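Local coordinates for protein C2 toxin component I (Clostridium botulinum, PDB 2J3X) that probably transfers ADP-ribose from NAD to actin, as the enzymatic component of a binary clostridial toxin, at residues A297-D302 with F346-L351; G225-G230 with D386-L391; S396-F401 with I421-I426. The protein carries 2 engineered substitutions. All coordinates share one frame; numbering follows the deposited sequence. Where two conformers were deposited one is given.

All three contacts lie in the C-terminal ADP-ribosyltransferase fold. Contact 1 is mostly buried and joins two sheets: strand 295-301 belongs to the five-stranded sheet and strand 347-350 to the three-stranded one. Contact 2, partly buried, ties the residues leading into strand 389-392, the neighbour of 347-350, to the start of helix 227-234; the two contacts touch through Thr-349 OG1 and Ile-390 O. Contact 3 is a hairpin pairing inside the five-stranded sheet, part buried and part exposed. Its chemistry is regular backbone bonding with apolar packing. Contact 1 has one bridge plus a polar arginine site, and contact 2 rests on one side-chain amide at a helix end.

Contact 1 of 3, residues A297-D302 with F346-L351; sequences AYRRVD and FSSTSL. With GOL (glycerol), chain D; GOL (glycerol), chain B.
Ser-347 sets its CB over one face of the Arg-299 guanidinium, 4.3 Å from CZ. This is where two sheets of the ADP-ribosyltransferase fold meet. The sequence fits the R-S-E class: Arg-299 matches its arginine, and Ser-348, Thr-349 and Ser-350 match its STS motif. By analogy with relatives, this cleft probably binds NAD.

Ser-348 comes next. Its O accepts a bond from Arg-299 NH1 at 2.8 Å, on a lone pair in the carbonyl plane. Arg-299 reaches it with CG anti to the backbone N (chi1 -176°). The chain is extended as far as NE, and the turn at chi4 (74°) swings NH1 toward Ser-348 O. Ser-348 OG lies at the guanidinium edge, in plane, 3.2 Å from Arg-299 NH1. Ser-348 N donates to O1 of a glycerol (chain D) at 3.1 Å, and NH1 makes a weak bond to the same oxygen. A second glycerol (chain B) accepts from Arg-300 N. A third is bonded to Arg-299 NE. All are probably from the crystallisation liquor, though such molecules often mark pockets.

At Thr-349 the CA makes a CA-H...O contact to Tyr-298 O. Its OG1 rests 3.5 Å from Ala-297 CB and is hydrogen-bonded to Ile-390 O, on the next strand.

Ser-350 forms the one bridge, an antiparallel hydrogen-bonded pair with Tyr-298. Tyr-298 N gives to Ser-350 O at 2.8 Å, and Ser-350 N gives to Tyr-298 O at 2.9 Å. The strands run at 117° to each other, consistent with a single bridge. Ser-350 OG turns to Glu-387 O.

Leu-351 packs CD2 against Ala-297 CB. Tyr-298 OH is bonded to Asp-220, while Leu-351 O sits at the edge of the Tyr-298 ring, 3.9 Å from CD2.

Contact 2 of 3, residues G225-G230 with D386-L391; sequences GSEAWG and DEQEIL. With SO4 (sulfate ion), chain V.
Gln-388 points its side chain at Ser-226, where helix 227-234 begins. The chain is extended beyond CG, with CG anti to the carbonyl carbon (chi1 -55°), and it carries OE1 to the backbone of Gly-225 and Ser-226. Gln-388 OE1 accepts from Ser-226 N at 2.7 Å. The bond is bent, 134° at the hydrogen, and the donor is tilted from the amide plane. Gln-388 OE1 also lies 3.3 Å from Gly-225 CA, where no side chain intervenes.

Glu-227 crosses Gln-388 obliquely, with carboxylate and amide planes 56° apart. The bend at its chi2 lays Glu-227 OE1 against Gln-388 CG at 3.5 Å. A water near this carboxylate accepts from Gln-388 N at 3.2 Å. Its approach to Glu-227 OE1 is very short and doubtful as a simple bond.

Glu-387, Gln-388 and Glu-389 fit the E-X-E motif of the ADP-ribosyltransferases, whose second glutamate is the catalytic one in relatives. Gln-388 is the middle residue. Its side chain points to the helix start, whereas Glu-387 starts off away from it. Phe-377 of the neighbouring strand touches Glu-227, Trp-229, Gln-388 and Ile-390.

Ser-226 is the N-cap of that helix: its OG accepts from Trp-229 N at 3.0 Å. A sulfate ion, probably from the crystallisation liquor, lies by the same helix end. Its O3 takes weak bonds from Glu-227 N and Ala-228 N.

Trp-229 NE1 is bonded to Gln-293. Trp-229 and Ile-390 approach at about a right angle. Trp-229 CZ3 lies 4.1 Å from Ile-390 CD1.

Contact 3 of 3, residues S396-F401 with I421-I426; sequences STFKIF and IDAEGI
Phe-401 holds CG between its backbone N and carbonyl carbon (chi1 70°), which brings the ring back over Asp-422. Asp-422 CB makes a CH-pi contact over the face, 3.8 Å from the ring centroid and offset toward the rim. Ring and carboxylate planes are nearly parallel, 16° apart. Glu-424 N lies at the ring edge. Ile-426 has its CG1 in the same kind of position, and this sets CG1 against Thr-397 CG2 at 3.8 Å and CG2 against Lys-399 CB at 3.9 Å.

The two segments belong to the antiparallel hairpin of strands 397-411 and 414-426, in the five-stranded sheet. Lys-399 and Glu-424 are a hydrogen-bonded pair: Lys-399 N to Glu-424 O is 2.8 Å and Glu-424 N to Lys-399 O is 2.9 Å. Phe-401 N adds a bond to Asp-422 O. Phe-398 with Gly-425 and Ile-400 with Ala-423 are non-hydrogen-bonded pairs. On their face Phe-398 CB meets Ala-423 CB at 3.9 Å. Further along, Ile-400 CG1 packs on Ile-421 CG2 at 3.6 Å. A water bridges Thr-397 N and Ile-426 O.

Lys-399 and Glu-424 share the other face but form no salt bridge, with NZ and OE2 6.4 Å apart. NZ goes to Gly-338 O, and Glu-424 OE1 to Gln-139. The buried Asp-422 carboxylate is held by salt bridges to Arg-366 and Arg-402. These two positive partners should favour its ionised form, perhaps even in this crystal at pH 3.0.

Contact 1 of 3, residues A297-D302 with F346-L351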
loop_
_atom_site.group_PDB
_atom_site.type_symbol
_atom_site.label_atom_id
_atom_site.label_comp_id
_atom_site.label_asym_id
_atom_site.label_seq_id
_atom_site.Cartn_x
_atom_site.Cartn_y
_atom_site.Cartn_z
ATOM N N ALA A 297 -8.023 -4.466 3.739
ATOM C CA ALA A 297 -9.209 -4.477 2.920
ATOM C C ALA A 297 -9.421 -3.048 2.331
ATOM O O ALA A 297 -8.781 -2.093 2.755
ATOM C CB ALA A 297 -10.400 -4.854 3.748
ATOM N N TYR A 298 -10.289 -2.940 1.336
ATOM C CA TYR A 298 -10.386 -1.688 0.544
ATOM C C TYR A 298 -11.787 -1.125 0.569
ATOM O O TYR A 298 -12.780 -1.865 0.593
ATOM C CB TYR A 298 -10.019 -2.003 -0.919
ATOM C CG TYR A 298 -8.554 -2.254 -1.058
ATOM C CD1 TYR A 298 -7.653 -1.180 -1.131
ATOM C CD2 TYR A 298 -8.057 -3.601 -1.047
ATOM C CE1 TYR A 298 -6.256 -1.396 -1.245
ATOM C CE2 TYR A 298 -6.663 -3.864 -1.152
ATOM C CZ TYR A 298 -5.777 -2.743 -1.235
ATOM O OH TYR A 298 -4.422 -2.908 -1.340
ATOM N N ARG A 299 -11.880 0.202 0.525
ATOM C CA ARG A 299 -13.187 0.844 0.373
ATOM C C ARG A 299 -12.975 2.121 -0.454
ATOM O O ARG A 299 -12.274 3.036 -0.004
ATOM C CB ARG A 299 -13.697 1.218 1.725
ATOM C CG ARG A 299 -15.136 1.836 1.710
ATOM C CD ARG A 299 -15.587 2.043 3.145
ATOM N NE ARG A 299 -16.751 2.960 3.188
ATOM C CZ ARG A 299 -17.983 2.641 2.824
ATOM N NH1 ARG A 299 -18.269 1.411 2.393
ATOM N NH2 ARG A 299 -18.948 3.566 2.885
ATOM N N ARG A 300 -13.569 2.131 -1.653
ATOM C CA ARG A 300 -13.415 3.259 -2.568
ATOM C C ARG A 300 -14.617 4.188 -2.384
ATOM O O ARG A 300 -15.754 3.701 -2.316
ATOM C CB ARG A 300 -13.400 2.758 -4.001
ATOM C CG ARG A 300 -12.016 2.160 -4.439
ATOM C CD ARG A 300 -12.157 1.500 -5.823
ATOM N NE ARG A 300 -10.858 1.154 -6.403
ATOM C CZ ARG A 300 -10.153 1.958 -7.197
ATOM N NH1 ARG A 300 -10.557 3.229 -7.500
ATOM N NH2 ARG A 300 -8.997 1.544 -7.622
ATOM N N VAL A 301 -14.347 5.496 -2.311
ATOM C CA VAL A 301 -15.386 6.515 -2.079
ATOM C C VAL A 301 -15.146 7.673 -3.011
ATOM O O VAL A 301 -14.058 7.802 -3.605
ATOM C CB VAL A 301 -15.447 7.007 -0.645
ATOM C CG1 VAL A 301 -15.743 5.843 0.327
ATOM C CG2 VAL A 301 -14.110 7.687 -0.274
ATOM N N ASP A 302 -16.156 8.536 -3.148
ATOM C CA ASP A 302 -15.952 9.717 -3.971
ATOM C C ASP A 302 -15.582 10.897 -3.021
ATOM O O ASP A 302 -15.089 10.672 -1.913
ATOM C CB ASP A 302 -17.211 9.977 -4.815
ATOM C CG ASP A 302 -18.438 10.303 -3.954
ATOM O OD1 ASP A 302 -18.335 10.571 -2.730
ATOM O OD2 ASP A 302 -19.567 10.309 -4.504
ATOM N N PHE A 346 -22.457 0.698 10.147
ATOM C CA PHE A 346 -21.625 -0.427 9.632
ATOM C C PHE A 346 -21.056 -0.016 8.277
ATOM O O PHE A 346 -21.701 0.754 7.539
ATOM C CB PHE A 346 -22.498 -1.674 9.483
ATOM C CG PHE A 346 -23.188 -2.047 10.751
ATOM C CD1 PHE A 346 -22.526 -2.774 11.737
ATOM C CD2 PHE A 346 -24.522 -1.604 10.998
ATOM C CE1 PHE A 346 -23.165 -3.066 12.957
ATOM C CE2 PHE A 346 -25.168 -1.900 12.187
ATOM C CZ PHE A 346 -24.512 -2.659 13.171
ATOM N N SER A 347 -19.889 -0.529 7.912
ATOM C CA SER A 347 -19.342 -0.123 6.620
ATOM C C SER A 347 -18.754 -1.302 5.877
ATOM O O SER A 347 -18.141 -2.183 6.506
ATOM C CB SER A 347 -18.338 1.029 6.745
ATOM O OG SER A 347 -17.213 0.692 7.536
ATOM N N SER A 348 -19.001 -1.335 4.565
ATOM C CA SER A 348 -18.512 -2.415 3.720
ATOM C C SER A 348 -17.110 -2.112 3.179
ATOM O O SER A 348 -16.766 -0.978 2.777
ATOM C CB SER A 348 -19.464 -2.669 2.547
ATOM O OG SER A 348 -19.421 -1.540 1.755
ATOM N N THR A 349 -16.302 -3.176 3.149
ATOM C CA THR A 349 -14.970 -3.139 2.533
ATOM C C THR A 349 -14.904 -4.409 1.726
ATOM O O THR A 349 -15.772 -5.278 1.864
ATOM C CB THR A 349 -13.827 -3.195 3.621
ATOM O OG1 THR A 349 -13.835 -4.499 4.247
ATOM C CG2 THR A 349 -14.000 -2.104 4.685
ATOM N N SER A 350 -13.935 -4.495 0.826
ATOM C CA SER A 350 -13.737 -5.738 0.062
ATOM C C SER A 350 -12.287 -6.132 0.092
ATOM O O SER A 350 -11.397 -5.256 0.154
ATOM C CB SER A 350 -14.139 -5.510 -1.411
ATOM O OG SER A 350 -13.907 -6.706 -2.167
ATOM N N LEU A 351 -11.987 -7.441 -0.001
ATOM C CA LEU A 351 -10.582 -7.751 -0.247
ATOM C C LEU A 351 -10.068 -7.379 -1.632
ATOM O O LEU A 351 -8.844 -7.370 -1.879
ATOM C CB LEU A 351 -10.307 -9.278 0.062
ATOM C CG LEU A 351 -10.451 -9.727 1.517
ATOM C CD1 LEU A 351 -9.891 -11.167 1.620
ATOM C CD2 LEU A 351 -9.639 -8.829 2.502
HETATM C C1 GOL D . -22.031 0.892 2.541
HETATM O O1 GOL D . -21.141 0.636 3.634
HETATM C C2 GOL D . -21.362 1.848 1.553
HETATM O O2 GOL D . -22.281 2.849 1.171
HETATM C C3 GOL D . -20.712 1.165 0.326
HETATM O O3 GOL D . -20.057 2.060 -0.585
HETATM C C1 GOL B . -16.033 -2.109 -1.275
HETATM O O1 GOL B . -17.317 -2.193 -0.611
HETATM C C2 GOL B . -15.796 -0.705 -1.834
HETATM O O2 GOL B . -14.667 -0.486 -2.663
HETATM C C3 GOL B . -17.069 0.036 -2.191
HETATM O O3 GOL B . -17.377 1.019 -1.221
#

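Contact 2 of 3, residues G225-G230 with D386-L391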
loop_
_atom_site.group_PDB
_atom_site.type_symbol
_atom_site.label_atom_id
_atom_site.label_comp_id
_atom_site.label_asym_id
_atom_site.label_seq_id
_atom_site.Cartn_x
_atom_site.Cartn_y
_atom_site.Cartn_z
ATOM N N GLY A 225 -7.898 -9.891 -4.742
ATOM C CA GLY A 225 -8.741 -10.364 -3.598
ATOM C C GLY A 225 -8.331 -11.771 -3.201
ATOM O O GLY A 225 -7.305 -12.293 -3.684
ATOM N N SER A 226 -9.149 -12.390 -2.343
ATOM C CA SER A 226 -8.952 -13.789 -1.959
ATOM C C SER A 226 -10.241 -14.322 -1.387
ATOM O O SER A 226 -10.519 -14.169 -0.199
ATOM C CB SER A 226 -7.853 -13.924 -0.882
ATOM O OG SER A 226 -7.630 -15.299 -0.534
ATOM N N GLU A 227 -11.001 -15.001 -2.226
ATOM C CA GLU A 227 -12.171 -15.674 -1.689
ATOM C C GLU A 227 -11.697 -16.765 -0.735
ATOM O O GLU A 227 -12.375 -17.024 0.256
ATOM C CB GLU A 227 -12.955 -16.284 -2.837
ATOM C CG GLU A 227 -14.214 -17.037 -2.384
ATOM C CD GLU A 227 -15.365 -16.153 -1.960
ATOM O OE1 GLU A 227 -15.255 -14.937 -1.955
ATOM O OE2 GLU A 227 -16.428 -16.668 -1.592
ATOM N N ALA A 228 -10.538 -17.388 -1.029
ATOM C CA ALA A 228 -10.014 -18.458 -0.160
ATOM C C ALA A 228 -9.795 -17.994 1.258
ATOM O O ALA A 228 -10.007 -18.786 2.190
ATOM C CB ALA A 228 -8.666 -19.063 -0.722
ATOM N N TRP A 229 -9.339 -16.747 1.434
ATOM C CA TRP A 229 -9.167 -16.195 2.798
ATOM C C TRP A 229 -10.501 -16.159 3.536
ATOM O O TRP A 229 -10.595 -16.540 4.710
ATOM C CB TRP A 229 -8.562 -14.776 2.759
ATOM C CG TRP A 229 -8.186 -14.292 4.130
ATOM C CD1 TRP A 229 -6.959 -14.476 4.741
ATOM C CD2 TRP A 229 -9.027 -13.629 5.093
ATOM N NE1 TRP A 229 -6.975 -13.917 5.980
ATOM C CE2 TRP A 229 -8.219 -13.396 6.249
ATOM C CE3 TRP A 229 -10.366 -13.168 5.085
ATOM C CZ2 TRP A 229 -8.682 -12.716 7.381
ATOM C CZ3 TRP A 229 -10.868 -12.505 6.250
ATOM C CH2 TRP A 229 -10.013 -12.296 7.396
ATOM N N GLY A 230 -11.539 -15.691 2.837
ATOM C CA GLY A 230 -12.870 -15.676 3.436
ATOM C C GLY A 230 -13.349 -17.094 3.740
ATOM O O GLY A 230 -13.919 -17.353 4.798
ATOM N N ASP A 386 -19.376 -12.997 -5.343
ATOM C CA ASP A 386 -18.444 -12.087 -6.011
ATOM C C ASP A 386 -17.813 -10.996 -5.132
ATOM O O ASP A 386 -16.689 -10.570 -5.397
ATOM C CB ASP A 386 -19.139 -11.375 -7.166
ATOM C CG ASP A 386 -19.557 -12.331 -8.275
ATOM O OD1 ASP A 386 -19.021 -13.469 -8.314
ATOM O OD2 ASP A 386 -20.435 -11.934 -9.105
ATOM N N GLU A 387 -18.542 -10.525 -4.126
ATOM C CA GLU A 387 -18.169 -9.253 -3.537
ATOM C C GLU A 387 -16.958 -9.284 -2.602
ATOM O O GLU A 387 -16.310 -8.249 -2.422
ATOM C CB GLU A 387 -19.350 -8.615 -2.841
ATOM C CG GLU A 387 -20.444 -8.237 -3.795
ATOM C CD GLU A 387 -21.687 -7.866 -3.046
ATOM O OE1 GLU A 387 -21.540 -7.293 -1.945
ATOM O OE2 GLU A 387 -22.798 -8.142 -3.550
ATOM N N GLN A 388 -16.642 -10.456 -2.051
ATOM C CA GLN A 388 -15.588 -10.567 -1.023
ATOM C C GLN A 388 -15.675 -9.452 0.001
ATOM O O GLN A 388 -14.680 -8.789 0.328
ATOM C CB GLN A 388 -14.198 -10.593 -1.648
ATOM C CG GLN A 388 -14.067 -11.705 -2.680
ATOM C CD GLN A 388 -12.646 -11.872 -3.199
ATOM O OE1 GLN A 388 -11.697 -11.404 -2.578
ATOM N NE2 GLN A 388 -12.500 -12.599 -4.301
ATOM N N GLU A 389 -16.865 -9.286 0.559
ATOM C CA GLU A 389 -17.092 -8.205 1.491
ATOM C C GLU A 389 -16.624 -8.540 2.896
ATOM O O GLU A 389 -16.926 -9.618 3.425
ATOM C CB GLU A 389 -18.606 -7.890 1.570
ATOM C CG GLU A 389 -18.899 -6.859 2.641
ATOM C CD GLU A 389 -20.330 -6.295 2.579
ATOM O OE1 GLU A 389 -21.021 -6.525 1.555
ATOM O OE2 GLU A 389 -20.719 -5.565 3.523
ATOM N N ILE A 390 -15.913 -7.612 3.503
ATOM C CA ILE A 390 -15.753 -7.678 4.946
ATOM C C ILE A 390 -16.604 -6.527 5.500
ATOM O O ILE A 390 -16.344 -5.348 5.204
ATOM C CB ILE A 390 -14.270 -7.535 5.384
ATOM C CG1 ILE A 390 -13.498 -8.848 5.054
ATOM C CG2 ILE A 390 -14.215 -7.376 6.908
ATOM C CD1 ILE A 390 -11.940 -8.723 5.211
ATOM N N LEU A 391 -17.576 -6.874 6.333
ATOM C CA LEU A 391 -18.446 -5.868 6.950
ATOM C C LEU A 391 -17.880 -5.458 8.301
ATOM O O LEU A 391 -17.666 -6.323 9.175
ATOM C CB LEU A 391 -19.882 -6.425 7.093
ATOM C CG LEU A 391 -20.853 -5.457 7.794
ATOM C CD1 LEU A 391 -21.067 -4.338 6.852
ATOM C CD2 LEU A 391 -22.196 -6.170 8.074
HETATM S S SO4 V . -9.745 -17.654 -4.670
HETATM O O1 SO4 V . -8.429 -18.049 -5.209
HETATM O O2 SO4 V . -9.972 -18.631 -3.646
HETATM O O3 SO4 V . -9.800 -16.316 -4.107
HETATM O O4 SO4 V . -10.828 -17.884 -5.615
HETATM O O HOH W 1 -17.284 -13.553 -1.669
#

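Contact 3 of 3, residues S396-F401 with I421-I426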
loop_
_atom_site.group_PDB
_atom_site.type_symbol
_atom_site.label_atom_id
_atom_site.label_comp_id
_atom_site.label_asym_id
_atom_site.label_seq_id
_atom_site.Cartn_x
_atom_site.Cartn_y
_atom_site.Cartn_z
ATOM N N SER A 396 -16.583 2.259 13.354
ATOM C CA SER A 396 -15.168 1.899 13.118
ATOM C C SER A 396 -14.456 3.162 12.611
ATOM O O SER A 396 -14.768 3.669 11.519
ATOM C CB SER A 396 -15.053 0.775 12.055
ATOM O OG SER A 396 -15.546 -0.487 12.567
ATOM N N THR A 397 -13.483 3.639 13.384
ATOM C CA THR A 397 -12.810 4.868 13.092
ATOM C C THR A 397 -11.395 4.532 12.657
ATOM O O THR A 397 -10.796 3.581 13.177
ATOM C CB THR A 397 -12.777 5.736 14.386
ATOM O OG1 THR A 397 -14.151 5.883 14.865
ATOM C CG2 THR A 397 -12.154 7.064 14.167
ATOM N N PHE A 398 -10.874 5.318 11.734
ATOM C CA PHE A 398 -9.541 5.110 11.146
ATOM C C PHE A 398 -8.749 6.429 11.140
ATOM O O PHE A 398 -9.326 7.510 11.141
ATOM C CB PHE A 398 -9.645 4.594 9.690
ATOM C CG PHE A 398 -10.171 3.206 9.599
ATOM C CD1 PHE A 398 -9.296 2.099 9.733
ATOM C CD2 PHE A 398 -11.553 2.986 9.436
ATOM C CE1 PHE A 398 -9.784 0.765 9.645
ATOM C CE2 PHE A 398 -12.051 1.672 9.415
ATOM C CZ PHE A 398 -11.192 0.575 9.512
ATOM N N LYS A 399 -7.432 6.328 11.185
ATOM C CA LYS A 399 -6.559 7.478 11.083
ATOM C C LYS A 399 -5.718 7.259 9.830
ATOM O O LYS A 399 -5.114 6.203 9.673
ATOM C CB LYS A 399 -5.619 7.563 12.310
ATOM C CG LYS A 399 -4.711 8.772 12.246
ATOM C CD LYS A 399 -4.178 9.098 13.704
ATOM C CE LYS A 399 -2.874 9.892 13.674
ATOM N NZ LYS A 399 -3.032 11.396 13.643
ATOM N N ILE A 400 -5.739 8.227 8.897
ATOM C CA ILE A 400 -4.911 8.192 7.730
ATOM C C ILE A 400 -3.484 8.461 8.080
ATOM O O ILE A 400 -3.187 9.453 8.754
ATOM C CB ILE A 400 -5.369 9.326 6.730
ATOM C CG1 ILE A 400 -6.858 9.033 6.407
ATOM C CG2 ILE A 400 -4.501 9.344 5.500
ATOM C CD1 ILE A 400 -7.550 10.185 5.531
ATOM N N PHE A 401 -2.605 7.580 7.620
ATOM C CA PHE A 401 -1.188 7.818 7.877
ATOM C C PHE A 401 -0.350 7.986 6.629
ATOM O O PHE A 401 0.831 8.366 6.731
ATOM C CB PHE A 401 -0.654 6.737 8.871
ATOM C CG PHE A 401 -0.571 5.362 8.274
ATOM C CD1 PHE A 401 0.581 4.986 7.468
ATOM C CD2 PHE A 401 -1.617 4.439 8.462
ATOM C CE1 PHE A 401 0.642 3.681 6.877
ATOM C CE2 PHE A 401 -1.547 3.124 7.856
ATOM C CZ PHE A 401 -0.447 2.776 7.063
ATOM N N ILE A 421 -5.234 5.668 0.098
ATOM C CA ILE A 421 -5.254 6.300 1.401
ATOM C C ILE A 421 -5.016 5.189 2.446
ATOM O O ILE A 421 -5.935 4.431 2.810
ATOM C CB ILE A 421 -6.620 7.008 1.630
ATOM C CG1 ILE A 421 -6.831 8.092 0.529
ATOM C CG2 ILE A 421 -6.632 7.659 3.052
ATOM C CD1 ILE A 421 -8.271 8.675 0.584
ATOM N N ASP A 422 -3.788 5.106 2.960
ATOM C CA ASP A 422 -3.472 4.111 3.984
ATOM C C ASP A 422 -4.021 4.602 5.311
ATOM O O ASP A 422 -3.712 5.714 5.758
ATOM C CB ASP A 422 -1.925 3.997 4.139
ATOM C CG ASP A 422 -1.287 3.167 3.038
ATOM O OD1 ASP A 422 -1.926 2.186 2.608
ATOM O OD2 ASP A 422 -0.134 3.438 2.665
ATOM N N ALA A 423 -4.795 3.758 5.981
ATOM C CA ALA A 423 -5.344 4.133 7.267
ATOM C C ALA A 423 -5.339 2.937 8.215
ATOM O O ALA A 423 -5.454 1.788 7.789
ATOM C CB ALA A 423 -6.729 4.685 7.146
ATOM N N GLU A 424 -5.249 3.263 9.494
ATOM C CA GLU A 424 -5.180 2.213 10.575
ATOM C C GLU A 424 -6.314 2.466 11.558
ATOM O O GLU A 424 -6.825 3.606 11.655
ATOM C CB GLU A 424 -3.833 2.326 11.307
ATOM C CG GLU A 424 -3.716 3.697 12.097
ATOM C CD GLU A 424 -2.396 3.934 12.811
ATOM O OE1 GLU A 424 -1.451 3.081 12.728
ATOM O OE2 GLU A 424 -2.348 5.028 13.441
ATOM N N GLY A 425 -6.724 1.429 12.275
ATOM C CA GLY A 425 -7.849 1.513 13.232
ATOM C C GLY A 425 -7.454 2.245 14.491
ATOM O O GLY A 425 -6.341 2.057 14.994
ATOM N N ILE A 426 -8.335 3.126 14.970
ATOM C CA ILE A 426 -8.093 3.806 16.249
ATOM C C ILE A 426 -9.395 3.772 17.055
ATOM O O ILE A 426 -10.403 3.336 16.497
ATOM C CB ILE A 426 -7.643 5.257 16.044
ATOM C CG1 ILE A 426 -8.677 6.011 15.226
ATOM C CG2 ILE A 426 -6.309 5.306 15.355
ATOM C CD1 ILE A 426 -8.405 7.563 15.271
HETATM O O HOH W 2 -12.698 2.261 15.712
#